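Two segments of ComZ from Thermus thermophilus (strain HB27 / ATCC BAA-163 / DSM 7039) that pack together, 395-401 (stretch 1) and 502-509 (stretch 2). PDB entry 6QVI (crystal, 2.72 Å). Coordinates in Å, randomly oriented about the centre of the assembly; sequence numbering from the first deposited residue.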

ATOM      1  N   SER A 395      -9.034 -10.764 -16.861  1.00126.75           N
ATOM      2  CA  SER A 395      -8.301  -9.690 -17.532  1.00130.00           C
ATOM      3  C   SER A 395      -6.945  -9.441 -16.874  1.00127.91           C
ATOM      4  O   SER A 395      -5.905  -9.441 -17.544  1.00128.29           O
ATOM      5  CB  SER A 395      -9.136  -8.406 -17.535  1.00129.67           C
ATOM      6  OG  SER A 395     -10.306  -8.556 -18.318  1.00131.97           O
ATOM      7  N   ALA A 396      -6.952  -9.178 -15.567  1.00123.39           N
ATOM      8  CA  ALA A 396      -5.734  -8.854 -14.838  1.00118.72           C
ATOM      9  C   ALA A 396      -4.872 -10.095 -14.634  1.00108.50           C
ATOM     10  O   ALA A 396      -5.367 -11.223 -14.563  1.00102.88           O
ATOM     11  CB  ALA A 396      -6.066  -8.216 -13.491  1.00117.61           C
ATOM     12  N   LYS A 397      -3.564  -9.868 -14.540  1.00105.07           N
ATOM     13  CA  LYS A 397      -2.589 -10.941 -14.344  1.00101.64           C
ATOM     14  C   LYS A 397      -2.134 -11.020 -12.887  1.00 98.04           C
ATOM     15  O   LYS A 397      -0.954 -10.913 -12.556  1.00 95.60           O
ATOM     16  CB  LYS A 397      -1.402 -10.744 -15.285  1.00 99.51           C
ATOM     17  CG  LYS A 397      -1.785 -10.640 -16.759  1.00103.90           C
ATOM     18  CD  LYS A 397      -0.550 -10.792 -17.652  1.00107.60           C
ATOM     19  CE  LYS A 397      -0.844 -10.486 -19.115  1.00114.26           C
ATOM     20  NZ  LYS A 397       0.416 -10.335 -19.908  1.00118.71           N
ATOM     21  N   SER A 398      -3.091 -11.280 -12.009  1.00 96.19           N
ATOM     22  CA  SER A 398      -2.801 -11.347 -10.590  1.00 90.70           C
ATOM     23  C   SER A 398      -3.701 -12.411  -9.990  1.00 83.43           C
ATOM     24  O   SER A 398      -4.685 -12.835 -10.597  1.00 86.79           O
ATOM     25  CB  SER A 398      -2.978  -9.984  -9.891  1.00 93.18           C
ATOM     26  OG  SER A 398      -4.335  -9.604  -9.778  1.00 94.10           O
ATOM     27  N   ALA A 399      -3.330 -12.879  -8.816  1.00 78.67           N
ATOM     28  CA  ALA A 399      -4.131 -13.905  -8.167  1.00 80.01           C
ATOM     29  C   ALA A 399      -3.641 -14.036  -6.737  1.00 77.02           C
ATOM     30  O   ALA A 399      -2.623 -13.452  -6.355  1.00 84.54           O
ATOM     31  CB  ALA A 399      -4.045 -15.232  -8.918  1.00 81.39           C
ATOM     32  N   THR A 400      -4.347 -14.850  -5.957  1.00 69.78           N
ATOM     33  CA  THR A 400      -4.011 -15.050  -4.559  1.00 67.39           C
ATOM     34  C   THR A 400      -4.122 -16.524  -4.211  1.00 68.98           C
ATOM     35  O   THR A 400      -4.990 -17.235  -4.727  1.00 72.95           O
ATOM     36  CB  THR A 400      -4.950 -14.265  -3.641  1.00 71.27           C
ATOM     37  OG1 THR A 400      -5.110 -12.935  -4.151  1.00 89.67           O
ATOM     38  CG2 THR A 400      -4.402 -14.190  -2.237  1.00 61.95           C
ATOM     39  N   LEU A 401      -3.243 -16.954  -3.307  1.00 66.23           N
ATOM     40  CA  LEU A 401      -3.300 -18.244  -2.651  1.00 57.62           C
ATOM     41  C   LEU A 401      -3.493 -17.952  -1.179  1.00 50.89           C
ATOM     42  O   LEU A 401      -2.640 -17.301  -0.559  1.00 55.23           O
ATOM     43  CB  LEU A 401      -2.004 -19.025  -2.824  1.00 68.58           C
ATOM     44  CG  LEU A 401      -1.964 -20.504  -2.405  1.00 77.32           C
ATOM     45  CD1 LEU A 401      -0.608 -21.066  -2.853  1.00 80.89           C
ATOM     46  CD2 LEU A 401      -2.272 -20.821  -0.890  1.00 79.30           C
ATOM     47  N   GLU A 502      -4.309  -1.191 -10.050  1.00121.28           N
ATOM     48  CA  GLU A 502      -4.796  -2.163 -11.017  1.00131.25           C
ATOM     49  C   GLU A 502      -3.740  -3.240 -11.127  1.00127.91           C
ATOM     50  O   GLU A 502      -2.550  -2.947 -11.060  1.00123.28           O
ATOM     51  CB  GLU A 502      -5.107  -1.527 -12.388  1.00140.33           C
ATOM     52  CG  GLU A 502      -3.921  -1.105 -13.313  1.00149.49           C
ATOM     53  CD  GLU A 502      -3.507   0.365 -13.171  1.00152.96           C
ATOM     54  OE1 GLU A 502      -3.731   1.175 -14.125  1.00153.82           O
ATOM     55  OE2 GLU A 502      -3.068   0.734 -12.083  1.00153.70           O
ATOM     56  N   ASN A 503      -4.178  -4.480 -11.316  1.00131.08           N
ATOM     57  CA  ASN A 503      -3.275  -5.620 -11.447  1.00132.05           C
ATOM     58  C   ASN A 503      -2.503  -5.859 -10.137  1.00125.15           C
ATOM     59  O   ASN A 503      -1.337  -6.264 -10.136  1.00132.31           O
ATOM     60  CB  ASN A 503      -2.330  -5.408 -12.647  1.00140.32           C
ATOM     61  CG  ASN A 503      -1.504  -6.624 -12.979  1.00147.26           C
ATOM     62  OD1 ASN A 503      -1.554  -7.638 -12.280  1.00149.51           O
ATOM     63  ND2 ASN A 503      -0.737  -6.532 -14.048  1.00150.02           N
ATOM     64  N   ARG A 504      -3.161  -5.594  -9.013  1.00107.56           N
ATOM     65  CA  ARG A 504      -2.774  -5.895  -7.637  1.00 86.17           C
ATOM     66  C   ARG A 504      -3.665  -6.998  -7.105  1.00 85.89           C
ATOM     67  O   ARG A 504      -4.889  -6.885  -7.258  1.00 87.36           O
ATOM     68  CB  ARG A 504      -2.949  -4.645  -6.792  1.00 81.28           C
ATOM     69  CG  ARG A 504      -2.875  -4.800  -5.306  1.00 80.85           C
ATOM     70  CD  ARG A 504      -2.188  -3.602  -4.671  1.00 84.20           C
ATOM     71  NE  ARG A 504      -2.488  -3.560  -3.241  1.00 98.13           N
ATOM     72  CZ  ARG A 504      -1.808  -4.219  -2.303  1.00108.41           C
ATOM     73  NH1 ARG A 504      -0.767  -4.993  -2.620  1.00107.30           N
ATOM     74  NH2 ARG A 504      -2.174  -4.110  -1.033  1.00112.11           N
ATOM     75  N   PRO A 505      -3.138  -8.043  -6.429  1.00 79.91           N
ATOM     76  CA  PRO A 505      -4.029  -9.120  -5.983  1.00 72.05           C
ATOM     77  C   PRO A 505      -5.192  -8.581  -5.166  1.00 75.83           C
ATOM     78  O   PRO A 505      -5.006  -8.070  -4.054  1.00 76.93           O
ATOM     79  CB  PRO A 505      -3.107 -10.013  -5.145  1.00 64.97           C
ATOM     80  CG  PRO A 505      -1.761  -9.801  -5.723  1.00 64.72           C
ATOM     81  CD  PRO A 505      -1.719  -8.363  -6.174  1.00 70.38           C
ATOM     82  N   ALA A 506      -6.400  -8.709  -5.734  1.00 74.17           N
ATOM     83  CA  ALA A 506      -7.604  -8.146  -5.129  1.00 69.80           C
ATOM     84  C   ALA A 506      -7.787  -8.609  -3.682  1.00 78.13           C
ATOM     85  O   ALA A 506      -8.312  -7.850  -2.844  1.00 79.82           O
ATOM     86  CB  ALA A 506      -8.833  -8.509  -5.968  1.00 64.87           C
ATOM     87  N   LEU A 507      -7.407  -9.860  -3.354  1.00 66.30           N
ATOM     88  CA  LEU A 507      -7.807 -10.292  -2.025  1.00 64.33           C
ATOM     89  C   LEU A 507      -6.741 -10.024  -0.960  1.00 62.97           C
ATOM     90  O   LEU A 507      -6.896 -10.458   0.191  1.00 57.67           O
ATOM     91  CB  LEU A 507      -8.225 -11.765  -2.034  1.00 61.03           C
ATOM     92  CG  LEU A 507      -9.359 -12.127  -3.005  1.00 66.97           C
ATOM     93  CD1 LEU A 507      -9.490 -13.675  -2.969  1.00 63.22           C
ATOM     94  CD2 LEU A 507     -10.703 -11.423  -2.801  1.00 53.47           C
ATOM     95  N   LEU A 508      -5.789  -9.196  -1.261  1.00 61.07           N
ATOM     96  CA  LEU A 508      -4.812  -8.720  -0.302  1.00 65.68           C
ATOM     97  C   LEU A 508      -5.319  -7.424   0.345  1.00 69.45           C
ATOM     98  O   LEU A 508      -6.246  -6.796  -0.155  1.00 70.50           O
ATOM     99  CB  LEU A 508      -3.491  -8.456  -1.023  1.00 64.53           C
ATOM    100  CG  LEU A 508      -2.449  -9.554  -1.135  1.00 70.08           C
ATOM    101  CD1 LEU A 508      -1.594  -9.635   0.124  1.00 73.27           C
ATOM    102  CD2 LEU A 508      -3.136 -10.870  -1.399  1.00 75.09           C
ATOM    103  N   PRO A 509      -4.787  -7.029   1.500  1.00 71.18           N
ATOM    104  CA  PRO A 509      -5.207  -5.758   2.105  1.00 70.55           C
ATOM    105  C   PRO A 509      -4.674  -4.559   1.321  1.00 76.16           C
ATOM    106  O   PRO A 509      -3.563  -4.597   0.787  1.00 73.60           O
ATOM    107  CB  PRO A 509      -4.596  -5.815   3.512  1.00 66.53           C
ATOM    108  CG  PRO A 509      -4.271  -7.256   3.736  1.00 69.26           C
ATOM    109  CD  PRO A 509      -3.918  -7.806   2.398  1.00 68.64           C
TER

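This contact is held by fit rather than by bonds: no hydrogen bond crosses between the two stretches, and much of the 338 Å² they bury together involves Thr400, Asn503 and Ser398. Stretch 1 enters as a loop and becomes a strand at Ser398; stretch 2 has no regular helix or strand. The backbones run alongside each other in the same sense, with Ala396 CA 5.3 Å from Asn503 CA and Ala399 CA 5.3 Å from Pro505 CA, the type I turn from Pro505 to Leu508 starting at the second of these pairs. That turn is closed within its own stretch, Leu508 N donating to Pro505 O at 3.1 Å.

Thr400 covers the most surface. Its CA-to-CB bond points toward stretch 2, and it meets the turn with both branches: Thr400 CG2 lies 3.7 Å from Leu508 CD2, an apolar contact at van der Waals distance, and Thr400 OG1 lies 3.7 Å from Pro505 CB, 3.9 Å from Leu507 CB and 4.0 Å from Leu508 CD2. A hydroxyl against carbon would be costly if left unpaired, but OG1 is hydrogen-bonded elsewhere in the structure. The rule to read here is that a buried polar atom can serve as packing surface once its bonding is met by another partner.

Asn503 covers nearly as much. Its backbone has a positive phi of 65°, and although its CA-to-CB bond points sideways, the t rotamer at chi1 brings the amide nearer to stretch 1. There Asn503 OD1 lies 3.3 Å from Lys397 O, a pair of acceptors that cannot bond to each other, and 3.6 Å from Ser398 CB. The other end of the amide is accounted for, since ND2 is hydrogen-bonded elsewhere in the structure. Ala396 CB lies 4.3 Å from Asn503 CA, a looser methyl-to-backbone contact.

Ser398 fills the space between these two regions. Pointing toward stretch 2 in the p rotamer, it brings Ser398 OG to 3.8 Å from Pro505 CA and 3.7 Å from Arg504 O, so its hydroxyl packs here without bonding across. The proline ring is a compact apolar surface: Pro505 CD lies 4.2 Å from Ser398 CB, and Pro505 CB 3.7 Å from Ala399 O.

The strand supplies its usual alternation. Ser398 and Thr400 point toward the loop, whereas Ala399 and Leu401 point away, leaving Ala399 to touch stretch 2 through its backbone. The facing positions on the strand carry short side chains, Ser398 and Thr400, and no hydrogen bond joins the two stretches.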